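Local coordinates for protein cGAS/DncV-like nucleotidyltransferase in E. coli homolog (Elizabethkingia meningoseptica ATCC 13253 = NBRC 12535, PDB 6E0O) that makes cyclic dinucleotide second messengers, probably 3',3'-c-di-AMP among them, from nucleoside triphosphates in a CBASS defence system that protects bacteria against phage, at residues T28-A33 and N111-S116; D61-M66 and T134-P139; D104-L109 and K122-N127. All blocks are in the same frame, centred on the assembly; numbering follows the deposited sequence.

Interaction 1 (T28-A33 and N111-S116)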
loop_
_atom_site.group_PDB
_atom_site.type_symbol
_atom_site.label_atom_id
_atom_site.label_comp_id
_atom_site.label_asym_id
_atom_site.label_seq_id
_atom_site.Cartn_x
_atom_site.Cartn_y
_atom_site.Cartn_z
ATOM N N THR A 28 1.324 -7.077 18.368
ATOM C CA THR A 28 1.953 -7.695 19.532
ATOM C C THR A 28 1.838 -9.212 19.484
ATOM O O THR A 28 2.828 -9.932 19.684
ATOM C CB THR A 28 1.311 -7.148 20.808
ATOM O OG1 THR A 28 1.573 -5.739 20.888
ATOM C CG2 THR A 28 1.847 -7.856 22.057
ATOM N N GLN A 29 0.629 -9.719 19.257
ATOM C CA GLN A 29 0.419 -11.159 19.298
ATOM C C GLN A 29 1.166 -11.853 18.173
ATOM O O GLN A 29 1.779 -12.906 18.383
ATOM C CB GLN A 29 -1.068 -11.478 19.205
ATOM C CG GLN A 29 -1.866 -11.075 20.422
ATOM C CD GLN A 29 -3.340 -11.358 20.237
ATOM O OE1 GLN A 29 -3.709 -12.371 19.650
ATOM N NE2 GLN A 29 -4.188 -10.452 20.706
ATOM N N ILE A 30 1.095 -11.299 16.963
ATOM C CA ILE A 30 1.747 -11.926 15.819
ATOM C C ILE A 30 3.257 -11.883 15.983
ATOM O O ILE A 30 3.955 -12.864 15.706
ATOM C CB ILE A 30 1.257 -11.294 14.503
ATOM C CG1 ILE A 30 -0.180 -11.786 14.281
ATOM C CG2 ILE A 30 2.180 -11.659 13.369
ATOM C CD1 ILE A 30 -0.954 -11.012 13.285
ATOM N N THR A 31 3.787 -10.748 16.438
ATOM C CA THR A 31 5.222 -10.647 16.660
ATOM C C THR A 31 5.703 -11.726 17.621
ATOM O O THR A 31 6.711 -12.389 17.356
ATOM C CB THR A 31 5.561 -9.248 17.168
ATOM O OG1 THR A 31 5.251 -8.286 16.150
ATOM C CG2 THR A 31 7.024 -9.139 17.522
ATOM N N ALA A 32 4.974 -11.945 18.722
ATOM C CA ALA A 32 5.388 -12.962 19.686
ATOM C C ALA A 32 5.409 -14.344 19.039
ATOM O O ALA A 32 6.349 -15.121 19.237
ATOM C CB ALA A 32 4.471 -12.938 20.912
ATOM N N ALA A 33 4.384 -14.664 18.251
ATOM C CA ALA A 33 4.334 -15.967 17.595
ATOM C C ALA A 33 5.517 -16.156 16.652
ATOM O O ALA A 33 6.119 -17.235 16.601
ATOM C CB ALA A 33 3.006 -16.112 16.854
ATOM N N ASN A 111 0.620 -22.507 15.302
ATOM C CA ASN A 111 0.815 -23.023 16.652
ATOM C C ASN A 111 0.119 -22.151 17.679
ATOM O O ASN A 111 -0.301 -22.659 18.723
ATOM C CB ASN A 111 2.300 -23.110 16.997
ATOM C CG ASN A 111 2.988 -24.243 16.303
ATOM O OD1 ASN A 111 2.345 -25.212 15.900
ATOM N ND2 ASN A 111 4.304 -24.144 16.167
ATOM N N VAL A 112 -0.012 -20.853 17.396
ATOM C CA VAL A 112 -0.614 -19.886 18.315
ATOM C C VAL A 112 -2.058 -19.589 17.959
ATOM O O VAL A 112 -2.929 -19.574 18.826
ATOM C CB VAL A 112 0.219 -18.587 18.347
ATOM C CG1 VAL A 112 -0.514 -17.492 19.136
ATOM C CG2 VAL A 112 1.597 -18.856 18.920
ATOM N N PHE A 113 -2.329 -19.321 16.686
ATOM C CA PHE A 113 -3.629 -18.818 16.258
ATOM C C PHE A 113 -4.514 -19.891 15.643
ATOM O O PHE A 113 -5.648 -19.585 15.257
ATOM C CB PHE A 113 -3.438 -17.667 15.265
ATOM C CG PHE A 113 -2.628 -16.534 15.810
ATOM C CD1 PHE A 113 -3.180 -15.661 16.715
ATOM C CD2 PHE A 113 -1.316 -16.338 15.413
ATOM C CE1 PHE A 113 -2.442 -14.613 17.220
ATOM C CE2 PHE A 113 -0.572 -15.288 15.914
ATOM C CZ PHE A 113 -1.133 -14.437 16.825
ATOM N N THR A 114 -4.007 -21.122 15.533
ATOM C CA THR A 114 -4.738 -22.298 15.067
ATOM C C THR A 114 -5.640 -21.986 13.881
ATOM O O THR A 114 -5.143 -21.638 12.803
ATOM C CB THR A 114 -5.462 -23.005 16.225
ATOM O OG1 THR A 114 -6.560 -22.220 16.704
ATOM C CG2 THR A 114 -4.495 -23.265 17.387
ATOM N N THR A 115 -6.953 -22.103 14.063
ATOM C CA THR A 115 -7.881 -22.064 12.941
ATOM C C THR A 115 -8.029 -20.682 12.322
ATOM O O THR A 115 -8.651 -20.572 11.262
ATOM C CB THR A 115 -9.246 -22.586 13.392
ATOM O OG1 THR A 115 -9.705 -21.807 14.506
ATOM C CG2 THR A 115 -9.143 -24.047 13.801
ATOM N N SER A 116 -7.480 -19.638 12.942
ATOM C CA SER A 116 -7.495 -18.310 12.345
ATOM C C SER A 116 -6.455 -18.127 11.245
ATOM O O SER A 116 -6.465 -17.089 10.575
ATOM C CB SER A 116 -7.255 -17.246 13.419
ATOM O OG SER A 116 -8.285 -17.254 14.399
#

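Interaction 2 (D61-M66 and T134-P139). With MG (magnesium ion), chain D; nucleotides of chain B.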
loop_
_atom_site.group_PDB
_atom_site.type_symbol
_atom_site.label_atom_id
_atom_site.label_comp_id
_atom_site.label_asym_id
_atom_site.label_seq_id
_atom_site.Cartn_x
_atom_site.Cartn_y
_atom_site.Cartn_z
ATOM N N ASP A 61 -7.340 -4.376 7.674
ATOM C CA ASP A 61 -6.266 -5.349 7.827
ATOM C C ASP A 61 -4.903 -4.663 7.773
ATOM O O ASP A 61 -4.698 -3.692 7.036
ATOM C CB ASP A 61 -6.304 -6.377 6.690
ATOM C CG ASP A 61 -7.612 -7.156 6.613
ATOM O OD1 ASP A 61 -8.482 -7.011 7.496
ATOM O OD2 ASP A 61 -7.768 -7.917 5.629
ATOM N N VAL A 62 -3.956 -5.190 8.551
ATOM C CA VAL A 62 -2.595 -4.661 8.620
ATOM C C VAL A 62 -1.625 -5.622 7.937
ATOM O O VAL A 62 -1.737 -6.844 8.080
ATOM C CB VAL A 62 -2.152 -4.392 10.072
ATOM C CG1 VAL A 62 -2.180 -5.670 10.913
ATOM C CG2 VAL A 62 -0.772 -3.751 10.091
ATOM N N ASP A 63 -0.646 -5.057 7.226
ATOM C CA ASP A 63 0.379 -5.817 6.513
ATOM C C ASP A 63 1.665 -5.817 7.328
ATOM O O ASP A 63 2.346 -4.790 7.434
ATOM C CB ASP A 63 0.586 -5.195 5.139
ATOM C CG ASP A 63 -0.700 -5.120 4.368
ATOM O OD1 ASP A 63 -1.300 -6.194 4.167
ATOM O OD2 ASP A 63 -1.141 -3.999 4.022
ATOM N N ILE A 64 1.979 -6.973 7.909
ATOM C CA ILE A 64 3.153 -7.154 8.751
ATOM C C ILE A 64 4.190 -7.923 7.948
ATOM O O ILE A 64 3.969 -9.091 7.595
ATOM C CB ILE A 64 2.804 -7.911 10.041
ATOM C CG1 ILE A 64 1.704 -7.181 10.810
ATOM C CG2 ILE A 64 4.041 -8.130 10.893
ATOM C CD1 ILE A 64 1.205 -7.950 12.023
ATOM N N VAL A 65 5.323 -7.286 7.681
ATOM C CA VAL A 65 6.396 -7.902 6.914
ATOM C C VAL A 65 7.343 -8.610 7.873
ATOM O O VAL A 65 7.742 -8.047 8.898
ATOM C CB VAL A 65 7.148 -6.852 6.083
ATOM C CG1 VAL A 65 8.218 -7.540 5.250
ATOM C CG2 VAL A 65 6.203 -6.055 5.198
ATOM N N MET A 66 7.695 -9.851 7.546
ATOM C CA MET A 66 8.686 -10.605 8.310
ATOM C C MET A 66 9.844 -10.912 7.371
ATOM O O MET A 66 9.778 -11.857 6.580
ATOM C CB MET A 66 8.108 -11.880 8.901
ATOM C CG MET A 66 9.075 -12.540 9.869
ATOM S SD MET A 66 8.763 -14.262 10.240
ATOM C CE MET A 66 9.426 -15.023 8.769
ATOM N N THR A 134 -7.460 -8.243 11.624
ATOM C CA THR A 134 -6.822 -9.223 10.765
ATOM C C THR A 134 -5.484 -8.694 10.274
ATOM O O THR A 134 -5.310 -7.495 10.026
ATOM C CB THR A 134 -7.744 -9.525 9.590
ATOM O OG1 THR A 134 -8.916 -10.180 10.090
ATOM C CG2 THR A 134 -7.069 -10.393 8.561
ATOM N N ALA A 135 -4.538 -9.607 10.126
ATOM C CA ALA A 135 -3.207 -9.264 9.667
ATOM C C ALA A 135 -2.809 -10.174 8.522
ATOM O O ALA A 135 -3.121 -11.369 8.527
ATOM C CB ALA A 135 -2.170 -9.405 10.787
ATOM N N ASP A 136 -2.121 -9.593 7.551
ATOM C CA ASP A 136 -1.436 -10.334 6.508
ATOM C C ASP A 136 0.037 -10.339 6.880
ATOM O O ASP A 136 0.649 -9.276 6.979
ATOM C CB ASP A 136 -1.613 -9.624 5.171
ATOM C CG ASP A 136 -2.981 -9.837 4.574
ATOM O OD1 ASP A 136 -3.761 -10.636 5.133
ATOM O OD2 ASP A 136 -3.264 -9.215 3.525
ATOM N N VAL A 137 0.599 -11.525 7.098
ATOM C CA VAL A 137 2.013 -11.670 7.411
ATOM C C VAL A 137 2.743 -12.025 6.125
ATOM O O VAL A 137 2.400 -13.008 5.457
ATOM C CB VAL A 137 2.237 -12.721 8.507
ATOM C CG1 VAL A 137 3.716 -12.909 8.764
ATOM C CG2 VAL A 137 1.489 -12.317 9.763
ATOM N N ILE A 138 3.750 -11.229 5.781
ATOM C CA ILE A 138 4.449 -11.348 4.504
ATOM C C ILE A 138 5.877 -11.804 4.777
ATOM O O ILE A 138 6.764 -10.960 4.990
ATOM C CB ILE A 138 4.422 -10.018 3.735
ATOM C CG1 ILE A 138 2.974 -9.547 3.562
ATOM C CG2 ILE A 138 5.090 -10.185 2.391
ATOM C CD1 ILE A 138 2.830 -8.072 3.442
ATOM N N PRO A 139 6.150 -13.109 4.808
ATOM C CA PRO A 139 7.549 -13.555 4.867
ATOM C C PRO A 139 8.273 -13.165 3.587
ATOM O O PRO A 139 7.696 -13.188 2.497
ATOM C CB PRO A 139 7.435 -15.077 5.026
ATOM C CG PRO A 139 6.131 -15.414 4.409
ATOM C CD PRO A 139 5.211 -14.241 4.700
HETATM MG MG MG D . -2.932 -3.425 3.054
ATOM P P A B 2 -2.726 -8.165 -2.997
ATOM O OP1 A B 2 -1.678 -8.706 -3.902
ATOM O OP2 A B 2 -4.051 -8.841 -2.934
ATOM O "O5'" A B 2 -2.125 -8.145 -1.520
ATOM C "C5'" A B 2 -2.069 -9.328 -0.727
ATOM C "C4'" A B 2 -1.004 -9.234 0.339
ATOM O "O4'" A B 2 0.298 -9.269 -0.302
ATOM C "C3'" A B 2 -1.036 -7.960 1.177
ATOM O "O3'" A B 2 -0.637 -8.239 2.518
ATOM C "C2'" A B 2 -0.002 -7.073 0.496
ATOM O "O2'" A B 2 0.596 -6.108 1.338
ATOM C "C1'" A B 2 1.020 -8.092 -0.002
ATOM N N9 A B 2 1.700 -7.660 -1.223
ATOM C C8 A B 2 1.177 -7.626 -2.494
ATOM N N7 A B 2 2.011 -7.186 -3.401
ATOM C C5 A B 2 3.161 -6.897 -2.678
ATOM C C6 A B 2 4.417 -6.384 -3.055
ATOM N N6 A B 2 4.763 -6.057 -4.302
ATOM N N1 A B 2 5.324 -6.238 -2.078
ATOM C C2 A B 2 5.013 -6.551 -0.821
ATOM N N3 A B 2 3.871 -7.041 -0.341
ATOM C C4 A B 2 2.980 -7.190 -1.333
HETATM O O HOH W 1 -9.183 -6.406 10.125
HETATM O O HOH W 2 -5.800 -7.074 3.119
HETATM O O HOH W 3 -3.282 -2.575 4.948
HETATM O O HOH W 4 -3.694 -5.195 3.696
#

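Interaction 3 (D104-L109 and K122-N127). With nucleotides of chain B.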
loop_
_atom_site.group_PDB
_atom_site.type_symbol
_atom_site.label_atom_id
_atom_site.label_comp_id
_atom_site.label_asym_id
_atom_site.label_seq_id
_atom_site.Cartn_x
_atom_site.Cartn_y
_atom_site.Cartn_z
ATOM N N ASP A 104 7.375 -22.497 7.342
ATOM C CA ASP A 104 7.743 -22.329 8.742
ATOM C C ASP A 104 7.001 -21.155 9.364
ATOM O O ASP A 104 6.620 -21.201 10.540
ATOM C CB ASP A 104 9.253 -22.122 8.852
ATOM C CG ASP A 104 10.047 -23.385 8.569
ATOM O OD1 ASP A 104 9.445 -24.479 8.441
ATOM O OD2 ASP A 104 11.286 -23.276 8.469
ATOM N N THR A 105 6.784 -20.095 8.581
ATOM C CA THR A 105 6.016 -18.949 9.055
ATOM C C THR A 105 4.580 -19.362 9.342
ATOM O O THR A 105 4.018 -19.019 10.386
ATOM C CB THR A 105 6.055 -17.837 8.004
ATOM O OG1 THR A 105 7.406 -17.441 7.769
ATOM C CG2 THR A 105 5.281 -16.626 8.481
ATOM N N GLU A 106 3.972 -20.114 8.421
ATOM C CA GLU A 106 2.613 -20.597 8.633
ATOM C C GLU A 106 2.532 -21.460 9.886
ATOM O O GLU A 106 1.598 -21.332 10.682
ATOM C CB GLU A 106 2.157 -21.363 7.391
ATOM C CG GLU A 106 0.727 -21.824 7.449
ATOM C CD GLU A 106 0.285 -22.557 6.193
ATOM O OE1 GLU A 106 1.086 -22.678 5.241
ATOM O OE2 GLU A 106 -0.871 -23.016 6.159
ATOM N N GLU A 107 3.529 -22.319 10.093
ATOM C CA GLU A 107 3.545 -23.191 11.262
ATOM C C GLU A 107 3.653 -22.384 12.546
ATOM O O GLU A 107 2.930 -22.640 13.515
ATOM C CB GLU A 107 4.726 -24.142 11.124
ATOM C CG GLU A 107 4.871 -25.169 12.189
ATOM C CD GLU A 107 5.907 -26.208 11.805
ATOM O OE1 GLU A 107 5.792 -26.789 10.703
ATOM O OE2 GLU A 107 6.844 -26.428 12.598
ATOM N N ALA A 108 4.564 -21.411 12.579
ATOM C CA ALA A 108 4.713 -20.572 13.762
ATOM C C ALA A 108 3.398 -19.896 14.108
ATOM O O ALA A 108 3.025 -19.806 15.282
ATOM C CB ALA A 108 5.809 -19.530 13.525
ATOM N N LEU A 109 2.677 -19.422 13.091
ATOM C CA LEU A 109 1.412 -18.743 13.326
ATOM C C LEU A 109 0.327 -19.731 13.732
ATOM O O LEU A 109 -0.438 -19.468 14.665
ATOM C CB LEU A 109 1.031 -17.951 12.080
ATOM C CG LEU A 109 1.990 -16.798 11.748
ATOM C CD1 LEU A 109 1.715 -16.252 10.353
ATOM C CD2 LEU A 109 1.862 -15.695 12.788
ATOM N N LYS A 122 0.135 -14.582 -1.456
ATOM C CA LYS A 122 1.283 -13.710 -1.238
ATOM C C LYS A 122 1.589 -13.485 0.235
ATOM O O LYS A 122 2.488 -12.697 0.549
ATOM C CB LYS A 122 1.077 -12.359 -1.931
ATOM C CG LYS A 122 1.032 -12.441 -3.443
ATOM C CD LYS A 122 0.865 -11.076 -4.096
ATOM C CE LYS A 122 0.510 -11.210 -5.568
ATOM N NZ LYS A 122 0.224 -9.894 -6.191
ATOM N N CYS A 123 0.897 -14.171 1.142
ATOM C CA CYS A 123 1.059 -13.925 2.570
ATOM C C CYS A 123 0.411 -15.064 3.340
ATOM O O CYS A 123 -0.194 -15.970 2.760
ATOM C CB CYS A 123 0.428 -12.584 2.953
ATOM S SG CYS A 123 -1.377 -12.527 2.751
ATOM N N ILE A 124 0.553 -15.009 4.662
ATOM C CA ILE A 124 -0.212 -15.841 5.583
ATOM C C ILE A 124 -1.180 -14.908 6.309
ATOM O O ILE A 124 -0.756 -13.973 6.997
ATOM C CB ILE A 124 0.685 -16.574 6.592
ATOM C CG1 ILE A 124 1.805 -17.371 5.922
ATOM C CG2 ILE A 124 -0.205 -17.440 7.467
ATOM C CD1 ILE A 124 1.353 -18.491 5.035
ATOM N N GLN A 125 -2.473 -15.155 6.168
ATOM C CA GLN A 125 -3.469 -14.337 6.838
ATOM C C GLN A 125 -3.735 -14.890 8.225
ATOM O O GLN A 125 -3.886 -16.101 8.404
ATOM C CB GLN A 125 -4.761 -14.336 6.025
ATOM C CG GLN A 125 -5.849 -13.435 6.537
ATOM C CD GLN A 125 -7.026 -13.406 5.586
ATOM O OE1 GLN A 125 -8.055 -14.019 5.843
ATOM N NE2 GLN A 125 -6.866 -12.714 4.469
ATOM N N VAL A 126 -3.787 -13.996 9.199
ATOM C CA VAL A 126 -4.187 -14.326 10.559
ATOM C C VAL A 126 -5.478 -13.559 10.826
ATOM O O VAL A 126 -5.464 -12.345 11.054
ATOM C CB VAL A 126 -3.104 -13.992 11.591
ATOM C CG1 VAL A 126 -3.582 -14.427 12.969
ATOM C CG2 VAL A 126 -1.769 -14.643 11.228
ATOM N N ASN A 127 -6.604 -14.262 10.793
ATOM C CA ASN A 127 -7.893 -13.616 10.957
ATOM C C ASN A 127 -8.024 -13.035 12.356
ATOM O O ASN A 127 -7.609 -13.647 13.347
ATOM C CB ASN A 127 -9.000 -14.618 10.674
ATOM C CG ASN A 127 -9.049 -15.000 9.214
ATOM O OD1 ASN A 127 -9.086 -16.172 8.866
ATOM N ND2 ASN A 127 -9.061 -13.997 8.349
ATOM P P A B 2 -2.726 -8.165 -2.997
ATOM O OP1 A B 2 -1.678 -8.706 -3.902
ATOM O OP2 A B 2 -4.051 -8.841 -2.934
ATOM O "O5'" A B 2 -2.125 -8.145 -1.520
ATOM C "C5'" A B 2 -2.069 -9.328 -0.727
ATOM C "C4'" A B 2 -1.004 -9.234 0.339
ATOM O "O4'" A B 2 0.298 -9.269 -0.302
ATOM C "C3'" A B 2 -1.036 -7.960 1.177
ATOM O "O3'" A B 2 -0.637 -8.239 2.518
ATOM C "C2'" A B 2 -0.002 -7.073 0.496
ATOM O "O2'" A B 2 0.596 -6.108 1.338
ATOM C "C1'" A B 2 1.020 -8.092 -0.002
ATOM N N9 A B 2 1.700 -7.660 -1.223
ATOM C C8 A B 2 1.177 -7.626 -2.494
ATOM N N7 A B 2 2.011 -7.186 -3.401
ATOM C C5 A B 2 3.161 -6.897 -2.678
ATOM C C6 A B 2 4.417 -6.384 -3.055
ATOM N N6 A B 2 4.763 -6.057 -4.302
ATOM N N1 A B 2 5.324 -6.238 -2.078
ATOM C C2 A B 2 5.013 -6.551 -0.821
ATOM N N3 A B 2 3.871 -7.041 -0.341
ATOM C C4 A B 2 2.980 -7.190 -1.333
#

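Interaction 1 (T28-A33 and N111-S116)
Two helices of the nucleotidyltransferase domain, 21-38 and 98-113, pack together where Phe113 and Val112, at the C-terminal end of the second, meet Gln29, Ile30 and Ala33 of the first. Phe113 carries most of the contact through CE1, CZ and CE2. Its CE2 lies 3.8 Å from Ala33 CB, and its CZ lies 3.8 Å from Ile30 CG1, the two side chains crossing at about a right angle. Gln29 brings OE1 to 3.5 Å from Phe113 CE1, near the ring plane, with the amide turned 21° from that plane. Val112 works twice: its CG2 touches Ala33 CB at 3.7 Å, while CG1, anti to the backbone N (chi1 171°), sits over the centre of the neighbouring Phe113 ring. The small methyl of Ala33 suits its place, since Ala33 CA and Val112 CA are just 6.4 Å apart. Gln29 OE1 also accepts a hydrogen bond from Arg132. The interface is therefore held mainly by apolar surface, and the side-chain oxygen of Gln29, already engaged with Arg132, meets the weakly positive hydrogen edge of the ring, probably a mildly favourable approach.

Interaction 2 (D61-M66 and T134-P139)
Asp63 and Asp136 stand abreast on neighbouring parallel strands and turn their carboxylates to the same face of the sheet, with Asp63 OD1 3.7 Å from Asp136 OD2. A shared ribose hydroxyl and, for Asp63, the magnesium ion lie against the two carboxylates and probably ease this closeness. In Asp63, chi1 of -56° puts CG beside the backbone N, and from there OD2 reaches the magnesium ion at 2.1 Å. Its other oxygen, OD1, lies 2.7 Å from O3' of A2 of chain B and also accepts a hydrogen bond from a metal-bound water. Asp136 OD2 approaches the same O3' at 3.0 Å; the single hydroxyl proton can satisfy only one of the carboxylates at a time. Ile138 adds an apolar wall on this face, its CD1 3.6 Å from that O3'.

Asp61 and Thr134, at the start of the two segments, lie side by side and point the same way, and a water joins Asp61 OD1 to the backbone N of Thr134. On the opposite face Val62 CG1 rests 3.7 Å from Ala135 CB, and Ile64 reaches the same methyl with CD1. These apolar residues, with Val137, Met66 and Pro139, suit a buried surface that helices 21-38 and 98-113 cover.

Five backbone hydrogen bonds, among them Asp136 N to Val62 O at 2.8 Å, fix the two strands in register and so set Asp63 beside Asp136. Asp61, Asp63 and Asp136 correspond to the metal-binding acidic triad of the nucleotidyltransferase superfamily; here only Asp63 of the three bonds the ion, while Asp61 O holds a metal-bound water and Asp136 reaches O3', a placing consistent with a hydroxyl held ready for the ring-closing step.

Interaction 3 (D104-L109 and K122-N127)
Leu109 N donates to Thr105 O at 3.0 Å, the helical bond that sets Thr105 and Leu109 one turn apart on the side facing the strand. Thr105 comes near Ile124 alone, whereas Leu109 meets both Ile124 and Val126 and does most of the touching. Its CD1 lies 3.7 Å from Ile124 CG2 and 3.9 Å from Val126 CG2, so one methyl bridges the two strand residues that face the helix. Leucine suits the place because its methyls reach across the two branched residues, CD1 meeting both and CD2 adding to Val126.

Glu106 lies to one side of this pair. Its CB is 3.8 Å from Ile124 CD1, which the second torsion (chi2 -63°) folds toward it, and the two side chains cross at about a right angle. The aliphatic part of the glutamate thus covers the isoleucine, while its carboxylate forms a salt bridge with Arg110 and has a long, weak ion pair with Arg119.

This is a helix laid on a beta sheet, as in the alpha/beta core of nucleotidyltransferases: the axis of helix 104-109 runs 13° from that of strand 124-126, at 9.4 Å. Strand 124-126 lies between strands 117-119 and 135-147, with Ile124 and Val126 turned to the helix and Gln125 to the opposite side, where it touches Asp136.

Just before the strand the chain turns to the nucleotide. Lys122, a residue of the ATP site, stretches its extended side chain alongside A2 of chain B, and its NZ donates to OP1 of that nucleotide at 3.2 Å. An ammonium group at the end of a long flexible chain is well suited to a phosphate oxygen, and the methylene CD, two bonds back, passes close to the same OP1 and to C8 of the adenine.

How the interactions relate
All three contacts lie in the nucleotidyltransferase domain and touch one another, with interaction 2 about 12 Å from interaction 1 and 9 Å from interaction 3, centre to centre; interactions 1 and 3 are also about 9 Å apart. Helix 98-113 serves both 1 and 3, and strand 124-126 of interaction 3 runs antiparallel beside strand 135-147 of interaction 2. Along the chain, interaction 3 is nested inside the loop closed by interaction 2, whereas interaction 1 crosses both. Ile30 joins the layers, packing on Ala135 and Val137 as well as Val126. Two packed helices thus back the sheet whose other face carries the metal ion and nucleotide.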